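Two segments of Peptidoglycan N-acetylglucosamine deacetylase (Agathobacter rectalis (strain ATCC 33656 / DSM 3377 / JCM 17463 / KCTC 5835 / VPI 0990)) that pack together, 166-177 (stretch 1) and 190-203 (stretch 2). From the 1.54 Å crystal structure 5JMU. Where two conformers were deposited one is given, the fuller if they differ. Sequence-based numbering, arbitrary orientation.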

# COMPACT_ATOMS: atom_id res chain seq x y z
N GLN A 166 5.71 19.15 -5.64
CA GLN A 166 6.14 18.20 -6.64
C GLN A 166 5.38 16.86 -6.50
O GLN A 166 5.05 16.21 -7.51
N VAL A 167 5.08 16.45 -5.25
CA VAL A 167 4.30 15.23 -5.04
C VAL A 167 2.91 15.43 -5.65
O VAL A 167 2.39 14.55 -6.34
N VAL A 168 2.32 16.59 -5.40
CA VAL A 168 1.00 16.86 -5.96
C VAL A 168 1.04 16.69 -7.50
O VAL A 168 0.20 15.99 -8.08
N GLN A 169 2.00 17.33 -8.14
CA GLN A 169 2.08 17.31 -9.60
C GLN A 169 2.39 15.90 -10.10
O GLN A 169 1.86 15.49 -11.13
N ASN A 170 3.20 15.14 -9.37
CA ASN A 170 3.54 13.78 -9.81
C ASN A 170 2.32 12.88 -9.79
O ASN A 170 2.08 12.11 -10.73
N VAL A 171 1.51 12.99 -8.73
CA VAL A 171 0.35 12.11 -8.62
C VAL A 171 -0.72 12.51 -9.65
O VAL A 171 -1.28 11.66 -10.36
N ILE A 172 -0.97 13.80 -9.79
CA ILE A 172 -2.00 14.26 -10.72
C ILE A 172 -1.62 13.92 -12.16
O ILE A 172 -2.43 13.46 -12.96
N SER A 173 -0.35 14.12 -12.51
CA SER A 173 0.03 13.73 -13.87
C SER A 173 0.04 12.20 -14.05
O SER A 173 -0.41 11.72 -15.11
N GLY A 174 0.51 11.42 -13.07
CA GLY A 174 0.46 9.97 -13.24
C GLY A 174 -0.93 9.34 -13.35
O GLY A 174 -1.14 8.39 -14.10
N VAL A 175 -1.89 9.87 -12.59
CA VAL A 175 -3.26 9.35 -12.61
C VAL A 175 -3.89 9.48 -13.98
O VAL A 175 -4.71 8.66 -14.39
N GLN A 176 -3.51 10.53 -14.71
CA GLN A 176 -4.14 10.77 -16.00
C GLN A 176 -3.72 9.75 -17.06
O GLN A 176 -4.31 9.71 -18.14
N SER A 177 -2.72 8.95 -16.74
CA SER A 177 -2.31 7.89 -17.64
C SER A 177 -3.17 6.65 -17.55
O SER A 177 -3.02 5.77 -18.39
N GLU A 190 6.24 13.45 5.94
CA GLU A 190 5.41 14.60 6.17
C GLU A 190 5.09 15.37 4.85
O GLU A 190 3.93 15.72 4.59
N PHE A 191 6.09 15.59 4.01
CA PHE A 191 5.87 16.40 2.80
C PHE A 191 4.87 15.72 1.85
O PHE A 191 4.17 16.38 1.07
N SER A 192 4.80 14.40 1.93
CA SER A 192 3.96 13.65 1.02
C SER A 192 2.54 13.61 1.60
O SER A 192 1.54 13.75 0.87
N VAL A 193 2.43 13.39 2.91
CA VAL A 193 1.13 13.48 3.55
C VAL A 193 0.48 14.82 3.26
O VAL A 193 -0.73 14.92 3.01
N ASN A 194 1.30 15.86 3.26
CA ASN A 194 0.76 17.22 3.11
C ASN A 194 0.27 17.50 1.68
O ASN A 194 -0.37 18.53 1.43
N ALA A 195 0.57 16.59 0.76
CA ALA A 195 0.11 16.70 -0.61
C ALA A 195 -1.30 16.14 -0.82
O ALA A 195 -1.95 16.39 -1.82
N VAL A 196 -1.77 15.33 0.13
CA VAL A 196 -2.96 14.52 -0.13
C VAL A 196 -4.21 15.41 -0.32
O VAL A 196 -5.03 15.15 -1.22
N GLU A 197 -4.31 16.48 0.46
CA GLU A 197 -5.46 17.36 0.30
C GLU A 197 -5.64 17.93 -1.13
O GLU A 197 -6.74 17.86 -1.72
N GLN A 198 -4.57 18.47 -1.70
CA GLN A 198 -4.65 19.00 -3.06
C GLN A 198 -4.89 17.89 -4.08
O GLN A 198 -5.60 18.13 -5.06
N ILE A 199 -4.32 16.70 -3.85
CA ILE A 199 -4.56 15.57 -4.75
C ILE A 199 -6.05 15.21 -4.76
O ILE A 199 -6.64 15.02 -5.83
N ILE A 200 -6.67 15.14 -3.58
CA ILE A 200 -8.10 14.85 -3.51
C ILE A 200 -8.94 15.99 -4.14
O ILE A 200 -9.90 15.70 -4.90
N GLN A 201 -8.60 17.23 -3.83
CA GLN A 201 -9.34 18.34 -4.43
C GLN A 201 -9.30 18.24 -5.96
O GLN A 201 -10.34 18.38 -6.62
N TRP A 202 -8.12 18.01 -6.50
CA TRP A 202 -8.01 17.92 -7.96
C TRP A 202 -8.81 16.73 -8.50
O TRP A 202 -9.56 16.86 -9.48
N GLY A 203 -8.63 15.57 -7.89
CA GLY A 203 -9.29 14.38 -8.40
C GLY A 203 -10.79 14.56 -8.35
O GLY A 203 -11.48 14.30 -9.35

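The contact between these two stretches is an apolar one: no hydrogen bond crosses it, and its contacts are mainly between apolar side chains. Helix 166-175 and helix 196-203 run in roughly the same direction, their axes 33° apart and 9.1 Å at closest approach, and together the stretches bury 560 Å². Gln166 opens stretch 1 out of reach of its partner, so the packing starts one residue later.

Val167 points toward stretch 2 in the t rotamer and spreads its two methyls over different neighbours. CG2 meets the edge of the Phe191 ring, 3.5 Å from CE2; that ring starts sideways from its backbone, and with chi1 at p its end comes nearer. CG1 of Val167 lies 3.6 Å from CB of Ala195 and 3.9 Å from OG of Ser192, a hydroxyl whose hydrogen bonding is met elsewhere in the structure.

Val168, also t, leaves its backbone sideways, yet here the main chains draw closest, with CA of Val168 5.4 Å from CA of Ala195. A small residue suits such an approach: CB of Ala195 rests 3.6 Å from CG2 of Val168 while also touching Val167. The same valine also borders Gln198 and reaches Ile199, whose CG1 is 4.1 Å from CA of Val168.

Gln169 and Asn170 make no contact with stretch 2, and the helical repeat brings Val171 round toward it. In the t rotamer its CG1 packs 3.7 Å from CG2 of Ile199. That isoleucine, chi1 m and chi2 t, sets out sideways but ends closer in, and its side chain fits among Val167, Val168 and Val171.

Ile172 follows, m then t, and meets the residue most covered by the contact, Trp202. The indole, with chi1 t and chi2 at 88°, offers a face: CG2 of Ile172 sits 3.6 Å from the centroid of the six-membered ring, 16° off its normal, a CH-pi contact, and 3.5 Å from CE2 of Trp202.

Ser173 points away and Gly174 has no side chain to offer. Val175, near t at 155°, touches the edge of the same indole more loosely, CG1 lying 4.3 Å from CZ3 of Trp202. Gln176 is the last residue of stretch 1 to touch stretch 2. Its amide turns back along its own stretch, NE2 donating to O of Ile172 at 3.0 Å, and this fold-back leaves NE2 of Gln176 3.7 Å from CZ2 of Trp202. The NH2 end of the amide thus finds an acceptor within stretch 1 while bordering the indole. Ser177 lies beyond reach.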

# COMPACT_ATOMS: atom_id res chain seq x y z
CB GLN A 166 7.65 18.01 -6.55
CG GLN A 166 8.46 19.25 -6.97
CD GLN A 166 9.98 19.08 -6.79
OE1 GLN A 166 10.49 18.98 -5.67
NE2 GLN A 166 10.71 19.05 -7.91
CB VAL A 167 4.18 14.85 -3.53
CG1 VAL A 167 3.20 13.68 -3.32
CG2 VAL A 167 5.55 14.49 -2.92
CB VAL A 168 0.49 18.28 -5.57
CG1 VAL A 168 -0.83 18.57 -6.32
CG2 VAL A 168 0.27 18.34 -4.04
CB GLN A 169 3.16 18.27 -10.10
CG GLN A 169 2.77 19.72 -9.86
CD GLN A 169 1.38 20.02 -10.39
OE1 GLN A 169 1.04 19.66 -11.53
NE2 GLN A 169 0.55 20.67 -9.56
CB ASN A 170 4.60 13.16 -8.91
CG ASN A 170 5.98 13.73 -9.15
OD1 ASN A 170 6.24 14.31 -10.21
ND2 ASN A 170 6.88 13.58 -8.18
CB VAL A 171 -0.22 12.13 -7.21
CG1 VAL A 171 -1.56 11.34 -7.12
CG2 VAL A 171 0.81 11.51 -6.27
CB ILE A 172 -2.21 15.78 -10.55
CG1 ILE A 172 -2.96 16.05 -9.23
CG2 ILE A 172 -2.90 16.39 -11.80
CD1 ILE A 172 -3.00 17.60 -8.88
CB SER A 173 1.39 14.34 -14.23
OG SER A 173 2.39 13.88 -13.36
CB VAL A 175 -4.10 10.09 -11.53
CG1 VAL A 175 -5.57 10.10 -11.85
CG2 VAL A 175 -3.82 9.47 -10.13
CB GLN A 176 -3.82 12.18 -16.48
CG GLN A 176 -4.53 13.23 -15.61
CD GLN A 176 -4.16 14.62 -16.02
OE1 GLN A 176 -4.55 15.09 -17.09
NE2 GLN A 176 -3.36 15.29 -15.20
CB SER A 177 -0.88 7.46 -17.35
OG SER A 177 -0.04 8.59 -17.51
CB GLU A 190 6.10 15.53 7.16
CG GLU A 190 5.16 16.57 7.65
CD GLU A 190 5.83 17.50 8.65
OE1 GLU A 190 7.08 17.49 8.77
OE2 GLU A 190 5.10 18.25 9.30
CB PHE A 191 7.19 16.70 2.06
CG PHE A 191 7.82 15.48 1.41
CD1 PHE A 191 8.70 14.67 2.11
CD2 PHE A 191 7.53 15.15 0.08
CE1 PHE A 191 9.30 13.56 1.51
CE2 PHE A 191 8.11 14.03 -0.52
CZ PHE A 191 8.98 13.21 0.19
CB SER A 192 4.53 12.22 0.80
OG SER A 192 3.74 11.51 -0.17
CB VAL A 193 1.25 13.26 5.09
CG1 VAL A 193 -0.03 13.70 5.83
CG2 VAL A 193 1.61 11.78 5.37
CB ASN A 194 1.82 18.26 3.52
CG ASN A 194 2.00 18.35 5.02
OD1 ASN A 194 1.20 17.81 5.79
ND2 ASN A 194 3.04 19.08 5.44
CB ALA A 195 1.09 15.95 -1.54
CB VAL A 196 -3.18 13.52 1.01
CG1 VAL A 196 -4.57 12.84 0.90
CG2 VAL A 196 -2.05 12.46 0.99
CB GLU A 197 -5.40 18.52 1.34
CG GLU A 197 -6.58 19.47 1.19
CD GLU A 197 -6.78 20.38 2.40
OE1 GLU A 197 -5.77 20.82 3.01
OE2 GLU A 197 -7.94 20.65 2.74
CB GLN A 198 -3.38 19.73 -3.41
CG GLN A 198 -3.29 21.10 -2.81
CD GLN A 198 -1.87 21.61 -2.96
OE1 GLN A 198 -1.51 22.22 -3.98
NE2 GLN A 198 -1.03 21.32 -1.98
CB ILE A 199 -3.69 14.35 -4.33
CG1 ILE A 199 -2.21 14.63 -4.68
CG2 ILE A 199 -4.14 13.06 -5.02
CD1 ILE A 199 -1.21 13.68 -3.89
CB ILE A 200 -8.54 14.60 -2.07
CG1 ILE A 200 -7.93 13.28 -1.56
CG2 ILE A 200 -10.09 14.52 -2.01
CD1 ILE A 200 -8.07 13.10 -0.04
CB GLN A 201 -8.74 19.68 -4.00
CG GLN A 201 -9.05 19.98 -2.52
CD GLN A 201 -8.33 21.22 -2.00
OE1 GLN A 201 -7.22 21.53 -2.39
NE2 GLN A 201 -8.97 21.90 -1.08
CB TRP A 202 -6.54 17.81 -8.39
CG TRP A 202 -6.42 17.71 -9.87
CD1 TRP A 202 -6.33 18.75 -10.76
CD2 TRP A 202 -6.43 16.51 -10.64
NE1 TRP A 202 -6.29 18.26 -12.04
CE2 TRP A 202 -6.32 16.89 -11.99
CE3 TRP A 202 -6.47 15.15 -10.32
CZ2 TRP A 202 -6.29 15.94 -13.03
CZ3 TRP A 202 -6.44 14.23 -11.33
CH2 TRP A 202 -6.34 14.62 -12.66